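Local structure of peptidoglycan D,D-transpeptidase FtsI (Yersinia pestis, 6SYN) at residues 413-426 with 432-444. The protein is a class B penicillin-binding protein, a periplasmic D,D-transpeptidase expected to cross-link peptidoglycan during cell division and to be acylated by beta-lactams. Sequence-based numbering, arbitrary orientation. Where two conformers were deposited one is given.
Sequences VHMMESVALPGGGG and KGYRIAIKTGTAK. With CB9 ((2R,4S)-2-[(1R)-1-{[(2S)-2-carboxy-2-phenylacetyl]amino}-2-oxoethyl]-5,5-dimethyl-1,3-thiazolidine-4-carboxylic acid), chain D.
Glu417 and Arg435 form a side-on salt bridge, one carboxylate oxygen to each of two guanidinium nitrogens. Arg435 NH2 donates to Glu417 OE1 at 2.7 Å, and Arg435 NE reaches Glu417 OE2 at 3.2 Å with an almost straight N-H...O angle of 166°. Both oxygens use their syn lone pairs and the two planes lie only 29° apart, so the paired hydrogen bonds hold the carboxylate and guanidinium in a set orientation. A bend at chi3 of Arg435 (53°) turns its guanidinium back to the carboxylate.

Backbone joins are slighter: Ile438 N gives a weak hydrogen bond to Met416 O, and the CA-H of Glu417 is directed at Ile436 O, CA to O 3.2 Å.

Apolar groups fill the rest. The small methyl of Ala437 lets residues 413-417 come close, meeting Val413 CG1 at 3.5 Å and Met416 CB beside it. In the conformer given, Ile436 CD1 lies against Ala420 CB (3.6 Å), while the branched Val419 sets CG1 against Ile438 CG1 (3.7 Å). Gly426 offers only backbone, against which Ile438 CD1 (on its O) and Thr440 CG2 (on its CA) pack.

Thr440 turns its methyl to the loop and hydrogen-bonds CB9 OAG through OG1 (2.7 Å). Lys439, whose NZ is hydrogen-bonded to Ser304 OG, begins the Lys-Thr-Gly motif on this outermost strand, which borders the beta-lactam pocket of the penicillin-binding transpeptidase fold.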
ATOM      1  N   VAL A 413     -12.505   4.839  19.597  1.00 13.58           N
ATOM      2  CA  VAL A 413     -13.102   4.253  18.364  1.00 13.68           C
ATOM      3  C   VAL A 413     -14.512   4.840  18.223  1.00 14.03           C
ATOM      4  O   VAL A 413     -14.836   5.314  17.117  1.00 14.14           O
ATOM      5  CB  VAL A 413     -13.091   2.711  18.368  1.00 13.59           C
ATOM      6  CG1 VAL A 413     -13.867   2.140  17.191  1.00 13.56           C
ATOM      7  CG2 VAL A 413     -11.672   2.156  18.359  1.00 13.60           C
ATOM      8  N   HIS A 414     -15.308   4.867  19.300  1.00 14.39           N
ATOM      9  CA  HIS A 414     -16.689   5.425  19.265  1.00 14.69           C
ATOM     10  C   HIS A 414     -16.641   6.904  18.857  1.00 14.64           C
ATOM     11  O   HIS A 414     -17.492   7.300  18.043  1.00 14.78           O
ATOM     12  CB  HIS A 414     -17.460   5.219  20.578  1.00 15.03           C
ATOM     13  CG  HIS A 414     -18.829   5.816  20.510  1.00 15.44           C
ATOM     14  ND1 HIS A 414     -19.110   7.081  20.992  1.00 15.68           N
ATOM     15  CD2 HIS A 414     -19.974   5.366  19.951  1.00 15.70           C
ATOM     16  CE1 HIS A 414     -20.377   7.370  20.764  1.00 15.71           C
ATOM     17  NE2 HIS A 414     -20.929   6.337  20.127  1.00 15.80           N
ATOM     18  N   MET A 415     -15.684   7.679  19.389  1.00 14.52           N
ATOM     19  CA  MET A 415     -15.421   9.093  18.986  1.00 14.53           C
ATOM     20  C   MET A 415     -15.158   9.177  17.475  1.00 14.17           C
ATOM     21  O   MET A 415     -15.626  10.148  16.842  1.00 14.14           O
ATOM     22  CB  MET A 415     -14.209   9.675  19.718  1.00 14.74           C
ATOM     23  CG  MET A 415     -14.528  10.204  21.097  1.00 14.89           C
ATOM     24  SD  MET A 415     -13.020  10.614  21.997  1.00 15.06           S
ATOM     25  CE  MET A 415     -13.702  10.973  23.615  1.00 15.44           C
ATOM     26  N   MET A 416     -14.437   8.200  16.917  1.00 13.67           N
ATOM     27  CA  MET A 416     -14.002   8.208  15.492  1.00 13.22           C
ATOM     28  C   MET A 416     -15.198   7.974  14.552  1.00 12.96           C
ATOM     29  O   MET A 416     -15.033   8.241  13.345  1.00 12.75           O
ATOM     30  CB  MET A 416     -12.914   7.156  15.248  1.00 12.93           C
ATOM     31  CG  MET A 416     -11.552   7.594  15.749  1.00 12.71           C
ATOM     32  SD  MET A 416     -10.473   6.199  16.140  1.00 12.78           S
ATOM     33  CE  MET A 416     -10.048   5.616  14.500  1.00 12.73           C
ATOM     34  N   GLU A 417     -16.351   7.527  15.075  1.00 12.71           N
ATOM     35  CA  GLU A 417     -17.610   7.330  14.297  1.00 12.60           C
ATOM     36  C   GLU A 417     -18.134   8.680  13.808  1.00 12.32           C
ATOM     37  O   GLU A 417     -18.849   8.720  12.790  1.00 12.29           O
ATOM     38  CB  GLU A 417     -18.687   6.668  15.152  1.00 12.82           C
ATOM     39  CG  GLU A 417     -18.316   5.265  15.581  1.00 13.10           C
ATOM     40  CD  GLU A 417     -19.488   4.346  15.860  1.00 13.06           C
ATOM     41  OE1 GLU A 417     -19.440   3.641  16.874  1.00 13.35           O
ATOM     42  OE2 GLU A 417     -20.435   4.336  15.056  1.00 13.19           O
ATOM     43  N   SER A 418     -17.785   9.731  14.546  1.00 12.14           N
ATOM     44  CA  SER A 418     -18.181  11.143  14.327  1.00 11.97           C
ATOM     45  C   SER A 418     -17.666  11.661  12.977  1.00 11.57           C
ATOM     46  O   SER A 418     -18.281  12.600  12.436  1.00 11.86           O
ATOM     47  CB  SER A 418     -17.656  11.981  15.459  1.00 12.23           C
ATOM     48  OG  SER A 418     -18.263  13.258  15.467  1.00 12.71           O
ATOM     49  N   VAL A 419     -16.573  11.097  12.459  1.00 10.95           N
ATOM     50  CA  VAL A 419     -15.852  11.637  11.273  1.00 10.56           C
ATOM     51  C   VAL A 419     -16.674  11.340  10.009  1.00 10.24           C
ATOM     52  O   VAL A 419     -16.686  12.201   9.117  1.00 10.34           O
ATOM     53  CB  VAL A 419     -14.407  11.098  11.208  1.00 10.53           C
ATOM     54  CG1 VAL A 419     -13.650  11.596   9.983  1.00 10.51           C
ATOM     55  CG2 VAL A 419     -13.638  11.447  12.473  1.00 10.52           C
ATOM     56  N   ALA A 420     -17.369  10.196   9.954  1.00  9.90           N
ATOM     57  CA  ALA A 420     -18.207   9.757   8.810  1.00  9.57           C
ATOM     58  C   ALA A 420     -19.696  10.035   9.074  1.00  9.27           C
ATOM     59  O   ALA A 420     -20.519   9.670   8.216  1.00  9.19           O
ATOM     60  CB  ALA A 420     -17.970   8.292   8.537  1.00  9.61           C
ATOM     61  N   LEU A 421     -20.038  10.649  10.212  1.00  8.90           N
ATOM     62  CA  LEU A 421     -21.419  11.116  10.511  1.00  8.57           C
ATOM     63  C   LEU A 421     -21.501  12.610  10.212  1.00  8.33           C
ATOM     64  O   LEU A 421     -20.482  13.301  10.239  1.00  8.25           O
ATOM     65  CB  LEU A 421     -21.773  10.791  11.968  1.00  8.45           C
ATOM     66  CG  LEU A 421     -22.041   9.313  12.251  1.00  8.45           C
ATOM     67  CD1 LEU A 421     -22.004   9.015  13.743  1.00  8.40           C
ATOM     68  CD2 LEU A 421     -23.369   8.870  11.651  1.00  8.38           C
ATOM     69  N   PRO A 422     -22.702  13.143   9.883  1.00  8.12           N
ATOM     70  CA  PRO A 422     -22.868  14.569   9.595  1.00  8.00           C
ATOM     71  C   PRO A 422     -22.261  15.465  10.685  1.00  7.81           C
ATOM     72  O   PRO A 422     -22.374  15.147  11.846  1.00  7.80           O
ATOM     73  CB  PRO A 422     -24.392  14.739   9.505  1.00  8.06           C
ATOM     74  CG  PRO A 422     -24.883  13.377   9.044  1.00  8.09           C
ATOM     75  CD  PRO A 422     -23.964  12.395   9.742  1.00  8.11           C
ATOM     76  N   GLY A 423     -21.612  16.552  10.266  1.00  7.69           N
ATOM     77  CA  GLY A 423     -20.736  17.377  11.116  1.00  7.55           C
ATOM     78  C   GLY A 423     -19.278  17.014  10.902  1.00  7.42           C
ATOM     79  O   GLY A 423     -18.414  17.891  11.137  1.00  7.37           O
ATOM     80  N   GLY A 424     -19.020  15.773  10.462  1.00  7.29           N
ATOM     81  CA  GLY A 424     -17.671  15.194  10.286  1.00  7.19           C
ATOM     82  C   GLY A 424     -17.060  15.546   8.935  1.00  7.05           C
ATOM     83  O   GLY A 424     -17.797  16.045   8.057  1.00  6.99           O
ATOM     84  N   GLY A 425     -15.759  15.282   8.773  1.00  6.90           N
ATOM     85  CA  GLY A 425     -14.962  15.678   7.596  1.00  6.85           C
ATOM     86  C   GLY A 425     -14.739  14.533   6.619  1.00  6.80           C
ATOM     87  O   GLY A 425     -14.101  14.790   5.576  1.00  6.86           O
ATOM     88  N   GLY A 426     -15.235  13.329   6.931  1.00  6.70           N
ATOM     89  CA  GLY A 426     -15.082  12.117   6.098  1.00  6.67           C
ATOM     90  C   GLY A 426     -16.407  11.416   5.843  1.00  6.66           C
ATOM     91  O   GLY A 426     -16.393  10.187   5.673  1.00  6.60           O
ATOM     92  N   LYS A 432     -23.531   2.357   3.680  1.00  9.48           N
ATOM     93  CA  LYS A 432     -24.973   2.152   3.951  1.00  9.85           C
ATOM     94  C   LYS A 432     -25.144   0.863   4.767  1.00 10.33           C
ATOM     95  O   LYS A 432     -24.750  -0.216   4.272  1.00 10.49           O
ATOM     96  CB  LYS A 432     -25.769   2.109   2.640  1.00  9.86           C
ATOM     97  CG  LYS A 432     -25.781   3.398   1.825  1.00  9.83           C
ATOM     98  CD  LYS A 432     -26.484   4.564   2.499  1.00  9.82           C
ATOM     99  CE  LYS A 432     -26.543   5.809   1.636  1.00  9.77           C
ATOM    100  NZ  LYS A 432     -27.623   5.746   0.623  1.00  9.77           N
ATOM    101  N   GLY A 433     -25.684   0.990   5.983  1.00 10.76           N
ATOM    102  CA  GLY A 433     -26.086  -0.136   6.846  1.00 11.10           C
ATOM    103  C   GLY A 433     -24.981  -0.573   7.791  1.00 11.48           C
ATOM    104  O   GLY A 433     -25.163  -1.615   8.452  1.00 11.54           O
ATOM    105  N   TYR A 434     -23.884   0.186   7.863  1.00 11.99           N
ATOM    106  CA  TYR A 434     -22.703  -0.112   8.717  1.00 12.39           C
ATOM    107  C   TYR A 434     -22.239   1.164   9.421  1.00 12.74           C
ATOM    108  O   TYR A 434     -22.329   2.257   8.819  1.00 12.97           O
ATOM    109  CB  TYR A 434     -21.540  -0.667   7.890  1.00 12.48           C
ATOM    110  CG  TYR A 434     -21.744  -2.042   7.303  1.00 12.58           C
ATOM    111  CD1 TYR A 434     -21.443  -3.186   8.024  1.00 12.52           C
ATOM    112  CD2 TYR A 434     -22.203  -2.201   6.004  1.00 12.84           C
ATOM    113  CE1 TYR A 434     -21.607  -4.449   7.477  1.00 12.64           C
ATOM    114  CE2 TYR A 434     -22.378  -3.456   5.443  1.00 12.81           C
ATOM    115  CZ  TYR A 434     -22.078  -4.587   6.182  1.00 12.74           C
ATOM    116  OH  TYR A 434     -22.246  -5.823   5.629  1.00 12.66           O
ATOM    117  N   ARG A 435     -21.747   1.005  10.653  1.00 12.94           N
ATOM    118  CA  ARG A 435     -21.049   2.045  11.452  1.00 13.09           C
ATOM    119  C   ARG A 435     -19.544   1.896  11.230  1.00 12.60           C
ATOM    120  O   ARG A 435     -19.063   0.739  11.216  1.00 12.56           O
ATOM    121  CB  ARG A 435     -21.338   1.871  12.945  1.00 13.74           C
ATOM    122  CG  ARG A 435     -22.814   1.793  13.311  1.00 14.25           C
ATOM    123  CD  ARG A 435     -23.003   1.142  14.669  1.00 14.80           C
ATOM    124  NE  ARG A 435     -22.201   1.762  15.717  1.00 15.23           N
ATOM    125  CZ  ARG A 435     -21.974   1.235  16.920  1.00 15.89           C
ATOM    126  NH1 ARG A 435     -22.481   0.056  17.249  1.00 15.98           N
ATOM    127  NH2 ARG A 435     -21.234   1.892  17.799  1.00 16.17           N
ATOM    128  N   ILE A 436     -18.824   3.012  11.079  1.00 12.05           N
ATOM    129  CA  ILE A 436     -17.360   3.010  10.789  1.00 11.57           C
ATOM    130  C   ILE A 436     -16.649   4.019  11.698  1.00 11.28           C
ATOM    131  O   ILE A 436     -17.244   5.055  12.025  1.00 11.24           O
ATOM    132  CB  ILE A 436     -17.057   3.270   9.295  0.50 11.49           C
ATOM    133  CG1 ILE A 436     -17.356   4.707   8.860  0.50 11.42           C
ATOM    134  CG2 ILE A 436     -17.773   2.260   8.410  0.50 11.45           C
ATOM    135  CD1 ILE A 436     -16.929   5.009   7.441  0.50 11.38           C
ATOM    136  N   ALA A 437     -15.416   3.689  12.086  1.00 11.00           N
ATOM    137  CA  ALA A 437     -14.489   4.544  12.857  1.00 10.81           C
ATOM    138  C   ALA A 437     -13.282   4.886  11.974  1.00 10.63           C
ATOM    139  O   ALA A 437     -12.365   4.043  11.844  1.00 10.60           O
ATOM    140  CB  ALA A 437     -14.085   3.839  14.127  1.00 10.83           C
ATOM    141  N   ILE A 438     -13.304   6.080  11.377  1.00 10.43           N
ATOM    142  CA  ILE A 438     -12.233   6.600  10.479  1.00 10.19           C
ATOM    143  C   ILE A 438     -11.647   7.885  11.064  1.00 10.06           C
ATOM    144  O   ILE A 438     -12.284   8.521  11.919  1.00  9.97           O
ATOM    145  CB  ILE A 438     -12.771   6.860   9.060  1.00 10.25           C
ATOM    146  CG1 ILE A 438     -13.744   8.044   9.015  1.00 10.22           C
ATOM    147  CG2 ILE A 438     -13.393   5.602   8.487  1.00 10.31           C
ATOM    148  CD1 ILE A 438     -13.895   8.663   7.643  1.00 10.17           C
ATOM    149  N   LYS A 439     -10.474   8.251  10.560  1.00  9.92           N
ATOM    150  CA  LYS A 439      -9.875   9.597  10.691  1.00  9.75           C
ATOM    151  C   LYS A 439      -9.351  10.001   9.312  1.00  9.83           C
ATOM    152  O   LYS A 439      -8.631   9.195   8.695  1.00  9.84           O
ATOM    153  CB  LYS A 439      -8.762   9.556  11.738  1.00  9.58           C
ATOM    154  CG  LYS A 439      -8.112  10.897  12.041  1.00  9.51           C
ATOM    155  CD  LYS A 439      -9.017  11.840  12.801  1.00  9.41           C
ATOM    156  CE  LYS A 439      -8.524  13.265  12.796  1.00  9.32           C
ATOM    157  NZ  LYS A 439      -8.718  13.895  11.473  1.00  9.32           N
ATOM    158  N   THR A 440      -9.720  11.185   8.830  1.00  9.96           N
ATOM    159  CA  THR A 440      -9.152  11.775   7.594  1.00 10.10           C
ATOM    160  C   THR A 440      -7.798  12.404   7.918  1.00 10.27           C
ATOM    161  O   THR A 440      -7.471  12.551   9.109  1.00 10.33           O
ATOM    162  CB  THR A 440     -10.079  12.829   6.980  1.00 10.08           C
ATOM    163  OG1 THR A 440     -10.299  13.830   7.974  1.00 10.04           O
ATOM    164  CG2 THR A 440     -11.391  12.246   6.504  1.00 10.05           C
ATOM    165  N   GLY A 441      -7.058  12.767   6.875  1.00 10.54           N
ATOM    166  CA  GLY A 441      -5.779  13.486   6.966  1.00 10.78           C
ATOM    167  C   GLY A 441      -5.442  14.129   5.635  1.00 11.14           C
ATOM    168  O   GLY A 441      -5.765  13.531   4.581  1.00 11.02           O
ATOM    169  N   THR A 442      -4.863  15.329   5.685  1.00 11.54           N
ATOM    170  CA  THR A 442      -4.273  16.049   4.530  1.00 11.80           C
ATOM    171  C   THR A 442      -2.894  16.536   4.979  1.00 12.23           C
ATOM    172  O   THR A 442      -2.825  17.614   5.607  1.00 12.49           O
ATOM    173  CB  THR A 442      -5.186  17.188   4.049  1.00 11.67           C
ATOM    174  OG1 THR A 442      -6.545  16.747   4.087  1.00 11.47           O
ATOM    175  CG2 THR A 442      -4.841  17.668   2.656  1.00 11.56           C
ATOM    176  N   ALA A 443      -1.854  15.735   4.736  1.00 12.69           N
ATOM    177  CA  ALA A 443      -0.455  16.043   5.109  1.00 13.02           C
ATOM    178  C   ALA A 443       0.155  16.937   4.029  1.00 13.50           C
ATOM    179  O   ALA A 443      -0.013  16.619   2.836  1.00 13.37           O
ATOM    180  CB  ALA A 443       0.345  14.778   5.297  1.00 12.90           C
ATOM    181  N   LYS A 444       0.792  18.037   4.439  1.00 14.22           N
ATOM    182  CA  LYS A 444       1.648  18.865   3.552  1.00 14.90           C
ATOM    183  C   LYS A 444       2.903  18.048   3.244  1.00 15.28           C
ATOM    184  O   LYS A 444       3.460  17.449   4.185  1.00 15.00           O
ATOM    185  CB  LYS A 444       1.961  20.223   4.188  1.00 15.18           C
ATOM    186  CG  LYS A 444       0.975  21.327   3.836  1.00 15.33           C
ATOM    187  CD  LYS A 444       1.426  22.713   4.242  1.00 15.67           C
ATOM    188  CE  LYS A 444       0.882  23.796   3.328  1.00 15.93           C
ATOM    189  NZ  LYS A 444       0.363  24.956   4.094  1.00 16.11           N
TER
HETATM  190  C   CB9 D 603      -4.390  17.038   9.375  1.00 18.06           C
HETATM  191  N   CB9 D 603      -4.130  19.282   8.280  1.00 19.93           N
HETATM  192  O   CB9 D 603      -4.051  16.420   8.395  1.00 18.06           O
HETATM  193  CA  CB9 D 603      -4.700  18.531   9.401  1.00 19.20           C
HETATM  194  CB  CB9 D 603      -6.228  18.754   9.596  1.00 19.31           C
HETATM  195  CAA CB9 D 603      -9.221  19.381   7.620  1.00 19.03           C
HETATM  196  CAB CB9 D 603      -7.337  19.789   6.037  1.00 19.10           C
HETATM  197  OAD CB9 D 603      -8.422  16.691   5.911  1.00 19.09           O
HETATM  198  OAE CB9 D 603      -1.140  22.750   7.144  1.00 20.36           O
HETATM  199  OAF CB9 D 603      -2.542  20.189   9.574  1.00 22.06           O
HETATM  200  OAG CB9 D 603      -8.531  15.871   7.914  1.00 18.60           O
HETATM  201  OAH CB9 D 603      -0.783  20.664   7.363  1.00 20.37           O
HETATM  202  CAJ CB9 D 603      -5.169  21.991   3.884  1.00 20.75           C
HETATM  203  CAK CB9 D 603      -5.504  22.704   5.011  1.00 20.89           C
HETATM  204  CAL CB9 D 603      -4.140  21.081   3.932  1.00 20.63           C
HETATM  205  CAM CB9 D 603      -4.809  22.503   6.194  1.00 20.54           C
HETATM  206  CAN CB9 D 603      -3.443  20.871   5.116  1.00 20.62           C
HETATM  207  NAP CB9 D 603      -7.059  17.663   9.067  1.00 19.14           N
HETATM  208  SAQ CB9 D 603      -6.832  20.218   8.700  1.00 19.72           S
HETATM  209  CAR CB9 D 603      -8.139  16.681   7.096  1.00 19.11           C
HETATM  210  CAS CB9 D 603      -1.514  21.621   7.325  1.00 20.30           C
HETATM  211  CAT CB9 D 603      -3.211  20.219   8.542  1.00 20.45           C
HETATM  212  CAU CB9 D 603      -3.792  21.560   6.273  1.00 20.56           C
HETATM  213  CAX CB9 D 603      -7.199  17.784   7.611  1.00 19.23           C
HETATM  214  CAY CB9 D 603      -3.019  21.407   7.577  1.00 20.47           C
HETATM  215  CAZ CB9 D 603      -7.723  19.243   7.401  1.00 19.13           C